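Local coordinates for protein HP0721 (Helicobacter pylori, PDB 2XRH) that is a secreted protein of unknown function, here a truncated form whose DUF1104 region holds a bound nicotinic acid, at residues Glu17-Ala20 with Lys21-Gly24. Numbering follows the deposited sequence.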
loop_
_atom_site.group_PDB
_atom_site.type_symbol
_atom_site.label_atom_id
_atom_site.label_comp_id
_atom_site.label_asym_id
_atom_site.label_seq_id
_atom_site.Cartn_x
_atom_site.Cartn_y
_atom_site.Cartn_z
ATOM N N GLU A 17 -2.148 25.645 2.792
ATOM C CA GLU A 17 -1.946 25.333 1.358
ATOM C C GLU A 17 -0.678 24.588 1.135
ATOM O O GLU A 17 -0.681 23.503 0.524
ATOM C CB GLU A 17 -1.909 26.617 0.531
ATOM C CG GLU A 17 -1.670 26.384 -0.946
ATOM C CD GLU A 17 -1.820 27.652 -1.794
ATOM O OE1 GLU A 17 -2.332 28.662 -1.296
ATOM O OE2 GLU A 17 -1.449 27.636 -2.976
ATOM N N ASP A 18 0.412 25.174 1.621
ATOM C CA ASP A 18 1.715 24.578 1.446
ATOM C C ASP A 18 1.854 23.277 2.208
ATOM O O ASP A 18 2.557 22.378 1.739
ATOM C CB ASP A 18 2.823 25.577 1.803
ATOM C CG ASP A 18 2.953 26.694 0.787
ATOM O OD1 ASP A 18 2.345 26.618 -0.325
ATOM O OD2 ASP A 18 3.659 27.668 1.120
ATOM N N LEU A 19 1.215 23.135 3.366
ATOM C CA LEU A 19 1.237 21.845 4.064
ATOM C C LEU A 19 0.527 20.778 3.234
ATOM O O LEU A 19 0.990 19.625 3.137
ATOM C CB LEU A 19 0.566 21.918 5.433
ATOM C CG LEU A 19 1.323 22.595 6.576
ATOM C CD1 LEU A 19 0.451 22.680 7.832
ATOM C CD2 LEU A 19 2.644 21.912 6.890
ATOM N N ALA A 20 -0.618 21.128 2.650
ATOM C CA ALA A 20 -1.297 20.177 1.763
ATOM C C ALA A 20 -0.441 19.787 0.554
ATOM O O ALA A 20 -0.355 18.597 0.217
ATOM C CB ALA A 20 -2.628 20.714 1.306
ATOM N N LYS A 21 0.219 20.755 -0.076
ATOM C CA LYS A 21 0.999 20.523 -1.295
ATOM C C LYS A 21 2.210 19.603 -1.099
ATOM O O LYS A 21 2.673 19.002 -2.051
ATOM C CB LYS A 21 1.446 21.848 -1.889
ATOM C CG LYS A 21 0.319 22.561 -2.595
ATOM C CD LYS A 21 0.708 23.948 -3.020
ATOM C CE LYS A 21 -0.391 24.516 -3.901
ATOM N NZ LYS A 21 -0.072 25.864 -4.377
ATOM N N MET A 22 2.677 19.489 0.129
ATOM C CA MET A 22 3.838 18.632 0.430
ATOM C C MET A 22 3.397 17.221 0.834
ATOM O O MET A 22 4.240 16.369 1.120
ATOM C CB MET A 22 4.765 19.239 1.461
ATOM C CG MET A 22 4.166 19.464 2.756
ATOM S SD MET A 22 5.364 20.161 3.946
ATOM C CE MET A 22 5.514 21.818 3.361
ATOM N N ALA A 23 2.093 16.946 0.843
ATOM C CA ALA A 23 1.632 15.602 1.210
ATOM C C ALA A 23 2.253 14.558 0.306
ATOM O O ALA A 23 2.265 14.654 -0.902
ATOM C CB ALA A 23 0.114 15.483 1.175
ATOM N N GLY A 24 2.785 13.539 0.946
ATOM C CA GLY A 24 3.437 12.412 0.226
ATOM C C GLY A 24 4.904 12.600 -0.092
ATOM O O GLY A 24 5.571 11.641 -0.513
#
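Glu17, in the first turn of the short helix 16-21, and Lys21, its last residue, run alongside each other in one direction. Both chains are extended; with CG of Glu17 anti to its backbone N (chi1 179°), the carboxylate is carried alongside the lysine, and NZ of Lys21 closes a salt bridge on OE2 of Glu17 at 2.6 Å through the anti lone pair, away from OE1. In the backbone, N of Lys21 donates to O of Glu17 at 3.0 Å, the last strong i to i+4 bond here. N of Met22 makes two weak bonds within 17-24, to O of Asp18 (3.3 Å) and O of Leu19 (3.5 Å). N of Ala23 turns to O of Ala20 at 3.0 Å, closing a type I beta turn as the chain leaves the helix.

Leu19, Ala20 and Ala23 are buried against helices 31-44 and 47-65. Met22, partly exposed, bends back over the helix end, CG 3.2 Å from O of Leu19 and CE 3.4 Å from O of Asp18. Tyr34 OH hydrogen-bonds O of Leu19, while Asn64 ND2 donates to O of Lys21 and O of Ala23, fixing the exit from the helix. Beyond it, Gly24, with a positive phi of 87°, touches the nicotinic acid.

Glu17, Asp18 and Lys21 are on the exposed side, where Glu17 and Lys21 also meet a crystal neighbour and Lys21 touches Tyr60. Asp18 OD1 stays 4.8 Å from Lys21 NZ. This acidic neighbour probably adds to the field stabilising the ammonium, whereas carbonyls at the helix end take side-chain donors from Tyr34 and Asn64.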